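Local coordinates for protein argininosuccinate lyase (Chelativorans sp., PDB 6RXA) that is a carbon–nitrogen lyase (EDDS lyase) of the aspartase/fumarase superfamily and probably can split argininosuccinate into fumarate and L-arginine, at residues A[136-141]-A[250-255]; A[162-167]-A[441-446]; A[169-174]-A[256-261]; A[367-372]-A[437-442]. The protein carries 2 engineered substitutions. All blocks are in the same frame, centred on the assembly; numbering follows the deposited sequence.

Contact 1: residues A[136-141]-A[250-255]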
loop_
_atom_site.group_PDB
_atom_site.type_symbol
_atom_site.label_atom_id
_atom_site.label_comp_id
_atom_site.label_asym_id
_atom_site.label_seq_id
_atom_site.Cartn_x
_atom_site.Cartn_y
_atom_site.Cartn_z
ATOM N N ILE A 136 -4.394 -22.365 14.840
ATOM C CA ILE A 136 -5.203 -23.337 15.570
ATOM C C ILE A 136 -5.043 -23.135 17.077
ATOM O O ILE A 136 -6.025 -23.141 17.828
ATOM C CB ILE A 136 -4.842 -24.770 15.134
ATOM C CG1 ILE A 136 -5.342 -25.050 13.724
ATOM C CG2 ILE A 136 -5.415 -25.780 16.137
ATOM C CD1 ILE A 136 -4.845 -26.382 13.173
ATOM N N GLY A 137 -3.810 -22.935 17.542
ATOM C CA GLY A 137 -3.598 -22.705 18.963
ATOM C C GLY A 137 -4.306 -21.458 19.460
ATOM O O GLY A 137 -4.826 -21.426 20.582
ATOM N N TYR A 138 -4.332 -20.418 18.637
ATOM C CA TYR A 138 -5.044 -19.184 18.961
ATOM C C TYR A 138 -6.539 -19.438 19.029
ATOM O O TYR A 138 -7.197 -19.049 20.001
ATOM C CB TYR A 138 -4.688 -18.174 17.875
ATOM C CG TYR A 138 -5.200 -16.750 17.946
ATOM C CD1 TYR A 138 -5.417 -16.095 19.141
ATOM C CD2 TYR A 138 -5.423 -16.044 16.767
ATOM C CE1 TYR A 138 -5.854 -14.777 19.155
ATOM C CE2 TYR A 138 -5.851 -14.731 16.774
ATOM C CZ TYR A 138 -6.067 -14.103 17.978
ATOM O OH TYR A 138 -6.507 -12.794 18.003
ATOM N N ARG A 139 -7.081 -20.150 18.037
ATOM C CA ARG A 139 -8.501 -20.480 18.067
ATOM C C ARG A 139 -8.840 -21.358 19.266
ATOM O O ARG A 139 -9.888 -21.171 19.906
ATOM C CB ARG A 139 -8.926 -21.134 16.751
ATOM C CG ARG A 139 -10.419 -21.363 16.671
ATOM C CD ARG A 139 -10.809 -22.021 15.375
ATOM N NE ARG A 139 -12.258 -22.089 15.264
ATOM C CZ ARG A 139 -12.910 -22.827 14.380
ATOM N NH1 ARG A 139 -12.236 -23.603 13.549
ATOM N NH2 ARG A 139 -14.234 -22.791 14.336
ATOM N N GLU A 140 -7.969 -22.314 19.606
ATOM C CA GLU A 140 -8.197 -23.147 20.785
ATOM C C GLU A 140 -8.322 -22.286 22.035
ATOM O O GLU A 140 -9.240 -22.468 22.844
ATOM C CB GLU A 140 -7.071 -24.170 20.967
ATOM C CG GLU A 140 -7.127 -25.333 20.012
ATOM C CD GLU A 140 -5.912 -26.227 20.095
ATOM O OE1 GLU A 140 -4.959 -25.871 20.818
ATOM O OE2 GLU A 140 -5.894 -27.281 19.415
ATOM N N ALA A 141 -7.395 -21.341 22.218
ATOM C CA ALA A 141 -7.441 -20.487 23.399
ATOM C C ALA A 141 -8.722 -19.662 23.439
ATOM O O ALA A 141 -9.325 -19.492 24.508
ATOM C CB ALA A 141 -6.215 -19.587 23.439
ATOM N N SER A 250 -4.994 -8.419 10.588
ATOM C CA SER A 250 -5.879 -7.286 10.836
ATOM C C SER A 250 -6.953 -7.659 11.852
ATOM O O SER A 250 -7.339 -6.822 12.679
ATOM C CB SER A 250 -6.494 -6.727 9.544
ATOM O OG SER A 250 -7.607 -7.491 9.114
ATOM N N GLY A 251 -7.417 -8.913 11.841
ATOM C CA GLY A 251 -8.385 -9.323 12.842
ATOM C C GLY A 251 -7.756 -9.457 14.207
ATOM O O GLY A 251 -8.409 -9.211 15.228
ATOM N N LEU A 252 -6.482 -9.853 14.238
ATOM C CA LEU A 252 -5.716 -9.906 15.477
ATOM C C LEU A 252 -5.478 -8.507 16.034
ATOM O O LEU A 252 -5.633 -8.287 17.242
ATOM C CB LEU A 252 -4.423 -10.688 15.209
ATOM C CG LEU A 252 -3.504 -10.878 16.410
ATOM C CD1 LEU A 252 -2.697 -12.162 16.318
ATOM C CD2 LEU A 252 -2.572 -9.701 16.561
ATOM N N SER A 253 -5.162 -7.536 15.173
ATOM C CA SER A 253 -5.082 -6.146 15.612
ATOM C C SER A 253 -6.401 -5.674 16.218
ATOM O O SER A 253 -6.412 -4.975 17.238
ATOM C CB SER A 253 -4.682 -5.254 14.435
ATOM O OG SER A 253 -4.773 -3.894 14.810
ATOM N N ARG A 254 -7.521 -6.036 15.601
ATOM C CA ARG A 254 -8.816 -5.589 16.097
ATOM C C ARG A 254 -9.117 -6.159 17.475
ATOM O O ARG A 254 -9.637 -5.449 18.347
ATOM C CB ARG A 254 -9.898 -5.967 15.082
ATOM C CG ARG A 254 -9.800 -5.129 13.818
ATOM C CD ARG A 254 -10.658 -5.652 12.674
ATOM N NE ARG A 254 -12.053 -5.332 12.875
ATOM C CZ ARG A 254 -13.036 -5.838 12.143
ATOM N NH1 ARG A 254 -12.746 -6.730 11.178
ATOM N NH2 ARG A 254 -14.293 -5.436 12.377
ATOM N N LEU A 255 -8.786 -7.431 17.704
ATOM C CA LEU A 255 -8.958 -7.996 19.037
ATOM C C LEU A 255 -8.019 -7.335 20.034
ATOM O O LEU A 255 -8.421 -7.028 21.160
ATOM C CB LEU A 255 -8.712 -9.503 19.025
ATOM C CG LEU A 255 -8.814 -10.165 20.395
ATOM C CD1 LEU A 255 -10.201 -9.996 21.003
ATOM C CD2 LEU A 255 -8.463 -11.649 20.305
#
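Tyr138 spans the gap between helices 112-147 and 236-262 to reach Leu252 and Leu255, and within 136-141 this one side chain does all the touching. From CB, which points toward the other helix, the chain leaves with CG opposite the backbone N (chi1 -177°), and this extended course carries the ring straight across. Contact starts at the outer half of the ring, where CE2 of Tyr138 lies 4.1 Å from CD1 of Leu252. Further along, CZ of Tyr138 is also 4.1 Å from CD2 of Leu255. At the tip, OH of Tyr138 comes to 3.2 Å from CD2 of Leu255, a tight approach, and to 3.9 Å from CG of Leu252. The two leucine methyls reach the ring obliquely. The side chain spans a distance of 9.9 Å between CA of Tyr138 and CA of Leu252. Both helices belong to the long helical bundle of the aspartase/fumarase fold. With an alanine here, Leu252 and Leu255 would probably lose the ring and hydroxyl they pack against on helix 112-147, opening a gap between the two segments. Met342 and Thr343 of helix 329-348 and Leu179 of helix 168-193 also pack on Tyr138. Elsewhere on helix 236-262, Arg254 bonds to backbone oxygens of Ala233 and Glu317 of the second subunit.

Contact 2: residues A[162-167]-A[441-446]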
loop_
_atom_site.group_PDB
_atom_site.type_symbol
_atom_site.label_atom_id
_atom_site.label_comp_id
_atom_site.label_asym_id
_atom_site.label_seq_id
_atom_site.Cartn_x
_atom_site.Cartn_y
_atom_site.Cartn_z
ATOM N N GLU A 162 -21.433 1.928 23.785
ATOM C CA GLU A 162 -22.122 0.756 24.318
ATOM C C GLU A 162 -23.408 0.515 23.549
ATOM O O GLU A 162 -24.218 1.438 23.365
ATOM C CB GLU A 162 -22.448 0.946 25.800
ATOM C CG GLU A 162 -21.228 1.057 26.696
ATOM C CD GLU A 162 -21.529 0.864 28.166
ATOM O OE1 GLU A 162 -22.654 0.444 28.498
ATOM O OE2 GLU A 162 -20.623 1.141 28.999
ATOM N N ALA A 163 -23.600 -0.732 23.109
ATOM C CA ALA A 163 -24.703 -1.091 22.213
ATOM C C ALA A 163 -25.775 -1.913 22.917
ATOM O O ALA A 163 -26.872 -1.397 23.162
ATOM C CB ALA A 163 -24.164 -1.790 20.962
ATOM N N GLN A 164 -25.516 -3.184 23.223
ATOM C CA GLN A 164 -26.488 -4.062 23.874
ATOM C C GLN A 164 -25.744 -5.052 24.750
ATOM O O GLN A 164 -24.533 -5.245 24.620
ATOM C CB GLN A 164 -27.342 -4.813 22.849
ATOM C CG GLN A 164 -28.266 -3.940 21.986
ATOM C CD GLN A 164 -29.000 -4.743 20.925
ATOM O OE1 GLN A 164 -28.725 -5.928 20.717
ATOM N NE2 GLN A 164 -29.937 -4.096 20.239
ATOM N N PRO A 165 -26.460 -5.752 25.650
ATOM C CA PRO A 165 -25.803 -6.766 26.488
ATOM C C PRO A 165 -25.512 -8.050 25.722
ATOM O O PRO A 165 -26.344 -8.540 24.958
ATOM C CB PRO A 165 -26.826 -7.020 27.608
ATOM C CG PRO A 165 -27.752 -5.827 27.573
ATOM C CD PRO A 165 -27.828 -5.472 26.118
ATOM N N ILE A 166 -24.311 -8.598 25.957
ATOM C CA ILE A 166 -23.906 -9.906 25.453
ATOM C C ILE A 166 -23.199 -10.633 26.593
ATOM O O ILE A 166 -23.379 -10.294 27.765
ATOM C CB ILE A 166 -22.995 -9.775 24.219
ATOM C CG1 ILE A 166 -21.723 -9.003 24.566
ATOM C CG2 ILE A 166 -23.733 -9.101 23.075
ATOM C CD1 ILE A 166 -20.565 -9.269 23.604
ATOM N N THR A 167 -22.374 -11.621 26.256
ATOM C CA THR A 167 -21.460 -12.212 27.224
ATOM C C THR A 167 -20.064 -12.237 26.618
ATOM O O THR A 167 -19.890 -12.164 25.398
ATOM C CB THR A 167 -21.848 -13.646 27.593
ATOM O OG1 THR A 167 -21.663 -14.476 26.437
ATOM C CG2 THR A 167 -23.285 -13.718 28.061
ATOM N N LEU A 441 -30.686 -13.494 27.791
ATOM C CA LEU A 441 -31.502 -14.696 27.660
ATOM C C LEU A 441 -32.508 -14.578 26.521
ATOM O O LEU A 441 -32.808 -15.572 25.844
ATOM C CB LEU A 441 -32.215 -14.981 28.980
ATOM C CG LEU A 441 -31.329 -15.394 30.151
ATOM C CD1 LEU A 441 -32.187 -15.687 31.394
ATOM C CD2 LEU A 441 -30.481 -16.589 29.784
ATOM N N ARG A 442 -33.064 -13.384 26.301
ATOM C CA ARG A 442 -34.023 -13.214 25.214
ATOM C C ARG A 442 -33.384 -13.357 23.837
ATOM O O ARG A 442 -34.086 -13.696 22.877
ATOM C CB ARG A 442 -34.707 -11.848 25.325
ATOM C CG ARG A 442 -35.813 -11.835 26.361
ATOM C CD ARG A 442 -36.606 -10.551 26.314
ATOM N NE ARG A 442 -35.873 -9.427 26.882
ATOM C CZ ARG A 442 -35.952 -9.043 28.157
ATOM N NH1 ARG A 442 -36.741 -9.680 29.013
ATOM N NH2 ARG A 442 -35.245 -8.002 28.574
ATOM N N ARG A 443 -32.081 -13.113 23.719
ATOM C CA ARG A 443 -31.379 -13.184 22.437
ATOM C C ARG A 443 -30.850 -14.604 22.265
ATOM O O ARG A 443 -29.659 -14.886 22.436
ATOM C CB ARG A 443 -30.272 -12.140 22.387
ATOM C CG ARG A 443 -30.790 -10.707 22.315
ATOM C CD ARG A 443 -29.686 -9.682 22.580
ATOM N NE ARG A 443 -30.168 -8.359 22.188
ATOM C CZ ARG A 443 -31.082 -7.672 22.863
ATOM N NH1 ARG A 443 -31.502 -6.489 22.420
ATOM N NH2 ARG A 443 -31.584 -8.167 23.986
ATOM N N GLU A 444 -31.767 -15.511 21.909
ATOM C CA GLU A 444 -31.496 -16.946 21.931
ATOM C C GLU A 444 -31.446 -17.611 20.554
ATOM O O GLU A 444 -31.342 -18.839 20.480
ATOM C CB GLU A 444 -32.500 -17.666 22.837
ATOM C CG GLU A 444 -33.951 -17.436 22.454
ATOM C CD GLU A 444 -34.904 -18.251 23.304
ATOM O OE1 GLU A 444 -36.131 -18.149 23.089
ATOM O OE2 GLU A 444 -34.418 -18.992 24.186
ATOM N N GLY A 445 -31.470 -16.855 19.467
ATOM C CA GLY A 445 -31.341 -17.446 18.152
ATOM C C GLY A 445 -29.905 -17.822 17.785
ATOM O O GLY A 445 -28.959 -17.710 18.574
ATOM N N LYS A 446 -29.753 -18.274 16.538
ATOM C CA LYS A 446 -28.431 -18.660 16.046
ATOM C C LYS A 446 -27.481 -17.472 16.103
ATOM O O LYS A 446 -27.782 -16.391 15.579
ATOM C CB LYS A 446 -28.516 -19.179 14.616
ATOM C CG LYS A 446 -29.296 -20.476 14.458
ATOM C CD LYS A 446 -29.366 -20.868 12.988
ATOM C CE LYS A 446 -29.986 -22.231 12.785
ATOM N NZ LYS A 446 -29.821 -22.649 11.364
HETATM O O HOH W 1 -31.771 -6.279 19.354
#
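Arg443 brings the NE edge of its guanidinium up to the amide of Gln164, overlapping it at NH1, the two chains crossing at about a right angle and the flat groups turned 75° against each other. The guanidinium comes close enough for NH1 of Arg443 to lie 3.4 Å from CD of Gln164. One direct hydrogen bond joins them, from NE of Arg443 to OE1 of Gln164 (3.2 Å), and it is bent, with 138° at the hydrogen. The donor stands well above the amide plane, 56° out of it, so the bond does not use a lone pair of the carbonyl. A water adds a second link: it accepts from NE2 of Gln164 at 3.0 Å and, weakly, from NH1 of Arg443 at 3.1 Å. Gln164 belongs to strand 161-167, which pairs with strand 153-158 in a two-stranded antiparallel hairpin, while Arg443 is the centre of an inverse gamma turn. From that turn the arginine runs extended from CG to NE and so passes alongside the strand, where its CD is 4.3 Å from O of Pro165. That carbonyl is buried with no polar partner in the model. The stronger hold on the guanidinium is at NH2, in a salt bridge to Asp369 and a hydrogen bond to the backbone O of Asn439. Ala204 of the second subunit and Met283 of the third pack on Gln164.

Contact 3: residues A[169-174]-A[256-261]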
loop_
_atom_site.group_PDB
_atom_site.type_symbol
_atom_site.label_atom_id
_atom_site.label_comp_id
_atom_site.label_asym_id
_atom_site.label_seq_id
_atom_site.Cartn_x
_atom_site.Cartn_y
_atom_site.Cartn_z
ATOM N N GLY A 169 -18.247 -14.827 26.446
ATOM C CA GLY A 169 -18.232 -15.999 25.584
ATOM C C GLY A 169 -18.745 -15.716 24.184
ATOM O O GLY A 169 -18.178 -16.177 23.194
ATOM N N HIS A 170 -19.866 -15.001 24.087
ATOM C CA HIS A 170 -20.416 -14.635 22.785
ATOM C C HIS A 170 -19.419 -13.830 21.962
ATOM O O HIS A 170 -19.237 -14.083 20.767
ATOM C CB HIS A 170 -21.704 -13.851 23.026
ATOM C CG HIS A 170 -22.344 -13.329 21.785
ATOM N ND1 HIS A 170 -22.427 -11.981 21.517
ATOM C CD2 HIS A 170 -22.940 -13.962 20.746
ATOM C CE1 HIS A 170 -23.041 -11.808 20.359
ATOM N NE2 HIS A 170 -23.365 -12.994 19.873
ATOM N N TYR A 171 -18.763 -12.847 22.588
ATOM C CA TYR A 171 -17.765 -12.049 21.886
ATOM C C TYR A 171 -16.637 -12.927 21.345
ATOM O O TYR A 171 -16.242 -12.817 20.175
ATOM C CB TYR A 171 -17.203 -10.955 22.817
ATOM C CG TYR A 171 -16.144 -10.134 22.117
ATOM C CD1 TYR A 171 -14.824 -10.540 22.104
ATOM C CD2 TYR A 171 -16.478 -8.982 21.427
ATOM C CE1 TYR A 171 -13.869 -9.836 21.432
ATOM C CE2 TYR A 171 -15.513 -8.256 20.744
ATOM C CZ TYR A 171 -14.208 -8.687 20.753
ATOM O OH TYR A 171 -13.226 -7.993 20.076
ATOM N N LEU A 172 -16.083 -13.794 22.198
ATOM C CA LEU A 172 -14.978 -14.652 21.781
ATOM C C LEU A 172 -15.376 -15.558 20.628
ATOM O O LEU A 172 -14.545 -15.861 19.768
ATOM C CB LEU A 172 -14.443 -15.445 22.969
ATOM C CG LEU A 172 -13.714 -14.563 23.984
ATOM C CD1 LEU A 172 -13.516 -15.306 25.303
ATOM C CD2 LEU A 172 -12.372 -14.103 23.429
ATOM N N MET A 173 -16.640 -15.966 20.552
ATOM C CA MET A 173 -17.042 -16.815 19.442
ATOM C C MET A 173 -17.119 -16.055 18.125
ATOM O O MET A 173 -17.062 -16.687 17.071
ATOM C CB MET A 173 -18.315 -17.583 19.769
ATOM C CG MET A 173 -18.090 -18.603 20.889
ATOM S SD MET A 173 -16.646 -19.670 20.705
ATOM C CE MET A 173 -17.152 -20.648 19.299
ATOM N N ALA A 174 -17.207 -14.718 18.143
ATOM C CA ALA A 174 -17.024 -13.975 16.900
ATOM C C ALA A 174 -15.609 -14.167 16.387
ATOM O O ALA A 174 -15.390 -14.409 15.192
ATOM C CB ALA A 174 -17.309 -12.485 17.122
ATOM N N ALA A 256 -6.750 -7.143 19.654
ATOM C CA ALA A 256 -5.823 -6.458 20.546
ATOM C C ALA A 256 -6.337 -5.070 20.910
ATOM O O ALA A 256 -6.270 -4.659 22.073
ATOM C CB ALA A 256 -4.445 -6.370 19.886
ATOM N N SER A 257 -6.839 -4.328 19.925
ATOM C CA SER A 257 -7.379 -2.999 20.198
ATOM C C SER A 257 -8.589 -3.081 21.122
ATOM O O SER A 257 -8.728 -2.272 22.051
ATOM C CB SER A 257 -7.726 -2.319 18.875
ATOM O OG SER A 257 -7.980 -0.937 19.030
ATOM N N GLU A 258 -9.472 -4.059 20.895
ATOM C CA GLU A 258 -10.644 -4.235 21.748
ATOM C C GLU A 258 -10.229 -4.428 23.197
ATOM O O GLU A 258 -10.764 -3.781 24.104
ATOM C CB GLU A 258 -11.440 -5.458 21.288
ATOM C CG GLU A 258 -12.834 -5.528 21.897
ATOM C CD GLU A 258 -13.899 -4.965 20.976
ATOM O OE1 GLU A 258 -13.963 -5.425 19.812
ATOM O OE2 GLU A 258 -14.676 -4.072 21.424
ATOM N N ILE A 259 -9.267 -5.324 23.421
ATOM C CA ILE A 259 -8.780 -5.619 24.769
ATOM C C ILE A 259 -8.072 -4.402 25.355
ATOM O O ILE A 259 -8.182 -4.121 26.552
ATOM C CB ILE A 259 -7.885 -6.873 24.760
ATOM C CG1 ILE A 259 -8.708 -8.106 24.371
ATOM C CG2 ILE A 259 -7.237 -7.056 26.123
ATOM C CD1 ILE A 259 -7.882 -9.370 24.174
ATOM N N GLN A 260 -7.329 -3.672 24.533
ATOM C CA GLN A 260 -6.685 -2.455 25.014
ATOM C C GLN A 260 -7.715 -1.451 25.527
ATOM O O GLN A 260 -7.491 -0.798 26.551
ATOM C CB GLN A 260 -5.820 -1.847 23.917
ATOM C CG GLN A 260 -4.833 -0.830 24.451
ATOM C CD GLN A 260 -3.876 -0.314 23.404
ATOM O OE1 GLN A 260 -4.067 -0.524 22.197
ATOM N NE2 GLN A 260 -2.852 0.408 23.850
ATOM N N LEU A 261 -8.850 -1.310 24.832
ATOM C CA LEU A 261 -9.888 -0.411 25.327
ATOM C C LEU A 261 -10.533 -0.963 26.597
ATOM O O LEU A 261 -10.718 -0.227 27.573
ATOM C CB LEU A 261 -10.923 -0.117 24.234
ATOM C CG LEU A 261 -10.407 0.634 23.010
ATOM C CD1 LEU A 261 -11.587 1.081 22.114
ATOM C CD2 LEU A 261 -9.560 1.846 23.398
#
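Tyr171 and Glu258 come from opposite directions, the hydroxyl of Tyr171 lying against the bent chain of Glu258, and everything close in this contact is gathered there. OH of Tyr171 donates a short hydrogen bond to OE1 of Glu258 (2.7 Å). The oxygen is met on its anti side, 32° out of the carboxylate plane, and lies near the plane of the ring at its edge, with ring and carboxylate turned 76° apart. The chain of Glu258 is bent at chi2 (97°), which brings its aliphatic part against the hydroxyl as well: CG of Glu258 is 3.1 Å from OH of Tyr171, and CB of Glu258 is 3.3 Å from the same atom. CZ of Tyr171 is 3.6 Å from CG of Glu258. Away from this pair segments 169-174 and 256-261 do not touch. CA of Tyr171 and CA of Glu258 are 10.6 Å apart, and the flanking Leu172 and Ile259 stay more than 6 Å from the opposite segment; the looseness is not a solvent channel, since all of these residues are buried and other parts of the tetramer close in. A phenylalanine in place of Tyr171 would probably leave OE1 of Glu258 with only the weak bond from backbone N of Tyr318 of the second subunit, and the carboxylate less firmly oriented. OE2 of Glu258 is bonded by Gln319 of the second subunit. Within the bundle, Tyr171 on helix 168-193 also meets Trp262 edge-to-face, Leu172 turns to helix 112-147, Met173 to helix 451-500, and helix 236-262 rests through Ile259 on helix 290-301.

Contact 4: residues A[367-372]-A[437-442]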
loop_
_atom_site.group_PDB
_atom_site.type_symbol
_atom_site.label_atom_id
_atom_site.label_comp_id
_atom_site.label_asym_id
_atom_site.label_seq_id
_atom_site.Cartn_x
_atom_site.Cartn_y
_atom_site.Cartn_z
ATOM N N MET A 367 -31.741 -0.356 26.349
ATOM C CA MET A 367 -32.865 0.421 25.836
ATOM C C MET A 367 -33.538 -0.230 24.626
ATOM O O MET A 367 -34.727 0.019 24.389
ATOM C CB MET A 367 -32.435 1.849 25.505
ATOM C CG MET A 367 -32.057 2.673 26.715
ATOM S SD MET A 367 -33.412 2.875 27.883
ATOM C CE MET A 367 -32.821 1.884 29.257
ATOM N N THR A 368 -32.818 -1.042 23.845
ATOM C CA THR A 368 -33.479 -1.731 22.741
ATOM C C THR A 368 -34.563 -2.655 23.268
ATOM O O THR A 368 -35.683 -2.678 22.750
ATOM C CB THR A 368 -32.497 -2.542 21.904
ATOM O OG1 THR A 368 -31.534 -1.688 21.291
ATOM C CG2 THR A 368 -33.269 -3.276 20.797
ATOM N N ASP A 369 -34.257 -3.410 24.323
ATOM C CA ASP A 369 -35.271 -4.305 24.870
ATOM C C ASP A 369 -36.469 -3.536 25.408
ATOM O O ASP A 369 -37.609 -3.995 25.291
ATOM C CB ASP A 369 -34.687 -5.234 25.923
ATOM C CG ASP A 369 -34.110 -6.484 25.305
ATOM O OD1 ASP A 369 -33.827 -6.443 24.088
ATOM O OD2 ASP A 369 -33.960 -7.506 26.015
ATOM N N LEU A 370 -36.244 -2.360 26.007
ATOM C CA LEU A 370 -37.378 -1.529 26.419
ATOM C C LEU A 370 -38.229 -1.125 25.213
ATOM O O LEU A 370 -39.469 -1.171 25.270
ATOM C CB LEU A 370 -36.878 -0.313 27.200
ATOM C CG LEU A 370 -37.922 0.582 27.872
ATOM C CD1 LEU A 370 -38.665 -0.195 28.956
ATOM C CD2 LEU A 370 -37.285 1.833 28.458
ATOM N N THR A 371 -37.581 -0.762 24.099
ATOM C CA THR A 371 -38.295 -0.381 22.882
ATOM C C THR A 371 -39.057 -1.564 22.286
ATOM O O THR A 371 -40.224 -1.432 21.885
ATOM C CB THR A 371 -37.286 0.146 21.854
ATOM O OG1 THR A 371 -36.438 1.146 22.441
ATOM C CG2 THR A 371 -38.002 0.741 20.641
ATOM N N ASP A 372 -38.392 -2.722 22.173
ATOM C CA ASP A 372 -39.049 -3.908 21.637
ATOM C C ASP A 372 -40.249 -4.291 22.487
ATOM O O ASP A 372 -41.263 -4.776 21.961
ATOM C CB ASP A 372 -38.072 -5.087 21.619
ATOM C CG ASP A 372 -37.078 -5.044 20.462
ATOM O OD1 ASP A 372 -37.405 -4.527 19.377
ATOM O OD2 ASP A 372 -35.963 -5.571 20.637
ATOM N N TRP A 437 -29.329 -9.350 32.194
ATOM C CA TRP A 437 -29.258 -10.790 31.997
ATOM C C TRP A 437 -30.462 -11.282 31.205
ATOM O O TRP A 437 -30.323 -12.162 30.348
ATOM C CB TRP A 437 -29.150 -11.520 33.336
ATOM C CG TRP A 437 -28.957 -13.004 33.166
ATOM C CD1 TRP A 437 -29.759 -14.004 33.639
ATOM C CD2 TRP A 437 -27.903 -13.646 32.444
ATOM N NE1 TRP A 437 -29.260 -15.233 33.263
ATOM C CE2 TRP A 437 -28.116 -15.037 32.532
ATOM C CE3 TRP A 437 -26.788 -13.179 31.733
ATOM C CZ2 TRP A 437 -27.262 -15.961 31.936
ATOM C CZ3 TRP A 437 -25.945 -14.100 31.147
ATOM C CH2 TRP A 437 -26.186 -15.473 31.250
ATOM N N GLN A 438 -31.647 -10.714 31.464
ATOM C CA GLN A 438 -32.804 -11.043 30.633
ATOM C C GLN A 438 -32.605 -10.588 29.191
ATOM O O GLN A 438 -33.123 -11.228 28.268
ATOM C CB GLN A 438 -34.100 -10.478 31.214
ATOM C CG GLN A 438 -34.464 -11.058 32.569
ATOM C CD GLN A 438 -34.613 -12.568 32.555
ATOM O OE1 GLN A 438 -35.295 -13.132 31.700
ATOM N NE2 GLN A 438 -33.965 -13.230 33.503
ATOM N N ASN A 439 -31.873 -9.485 28.969
ATOM C CA ASN A 439 -31.560 -9.093 27.595
ATOM C C ASN A 439 -30.772 -10.199 26.904
ATOM O O ASN A 439 -30.983 -10.487 25.718
ATOM C CB ASN A 439 -30.722 -7.806 27.553
ATOM C CG ASN A 439 -31.544 -6.549 27.660
ATOM O OD1 ASN A 439 -31.429 -5.657 26.820
ATOM N ND2 ASN A 439 -32.344 -6.450 28.700
ATOM N N VAL A 440 -29.820 -10.803 27.624
ATOM C CA VAL A 440 -29.020 -11.879 27.055
ATOM C C VAL A 440 -29.887 -13.099 26.795
ATOM O O VAL A 440 -29.872 -13.670 25.700
ATOM C CB VAL A 440 -27.837 -12.211 27.983
ATOM C CG1 VAL A 440 -27.158 -13.472 27.533
ATOM C CG2 VAL A 440 -26.837 -11.052 27.994
ATOM N N LEU A 441 -30.686 -13.494 27.791
ATOM C CA LEU A 441 -31.502 -14.696 27.660
ATOM C C LEU A 441 -32.508 -14.578 26.521
ATOM O O LEU A 441 -32.808 -15.572 25.844
ATOM C CB LEU A 441 -32.215 -14.981 28.980
ATOM C CG LEU A 441 -31.329 -15.394 30.151
ATOM C CD1 LEU A 441 -32.187 -15.687 31.394
ATOM C CD2 LEU A 441 -30.481 -16.589 29.784
ATOM N N ARG A 442 -33.064 -13.384 26.301
ATOM C CA ARG A 442 -34.023 -13.214 25.214
ATOM C C ARG A 442 -33.384 -13.357 23.837
ATOM O O ARG A 442 -34.086 -13.696 22.877
ATOM C CB ARG A 442 -34.707 -11.848 25.325
ATOM C CG ARG A 442 -35.813 -11.835 26.361
ATOM C CD ARG A 442 -36.606 -10.551 26.314
ATOM N NE ARG A 442 -35.873 -9.427 26.882
ATOM C CZ ARG A 442 -35.952 -9.043 28.157
ATOM N NH1 ARG A 442 -36.741 -9.680 29.013
ATOM N NH2 ARG A 442 -35.245 -8.002 28.574
HETATM O O HOH W 2 -31.227 -3.832 24.713
#
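In the helical C-terminal region of the argininosuccinate lyase family, helices 367-378 and 436-442 are joined by a salt bridge between Asp369 and Arg442. Arg442 approaches side-on, and NE and NH2 both go to a single oxygen: NE of Arg442 is 2.8 Å from OD2 of Asp369, and NH2 of Arg442 is 2.9 Å from the same OD2. That oxygen lies in the guanidinium plane, yet the carboxylate itself is turned 56° from it, and NE arrives from above the carboxylate plane, NH2 on the anti side. OD1 of Asp369 has its own salt bridge to Arg443, so two arginines share the acid. A bend at chi3 (-74°) folds Arg442 back over its own helix, where O of Gln438 sits 3.5 Å above the centre of the guanidinium. The segments cross at 66°, their axes 10.5 Å apart at closest approach, and they meet through polar groups, not through a hydrophobic ridge. The amide of Asn439 is stacked over the carboxylate of Asp369, nearly parallel to it, with CG of Asn439 3.1 Å from OD2 of Asp369. This stack involves no direct hydrogen bond: ND2 of Asn439 is taken by the backbone oxygens of Asp435 and Ala433. A water links the two residues, donating to OD1 of Asn439 at 2.8 Å and accepting from the backbone N of Asp369 at 3.1 Å. Asp432 holds NH1 of Arg442, and the two acids together probably stabilise its charge.

Overall arrangement
Contacts 2 and 4 are nearly one cluster, with centres 8 Å apart and Leu441 and Arg442 in common; NH2 of Arg443 reaches OD1 of Asp369 at 2.8 Å. The centres of contacts 1 and 3 are 10 Å apart, and both use helix 236-262; CD1 of Leu255 packs 3.7 Å from CE1 of Tyr171. The two groups are bridged where strand 161-167 leads into helix 168-193: CD1 of Ile166 is 3.8 Å from CB of Tyr171. Residues known to bind fumarate, though none is bound to this chain here, lie near three contacts: Thr158 is about 8 Å from Gln164 and about 9 Å from Glu258, and Arg294 about 9 Å from Leu252 (side chains). Contact 4 is remote from these sites.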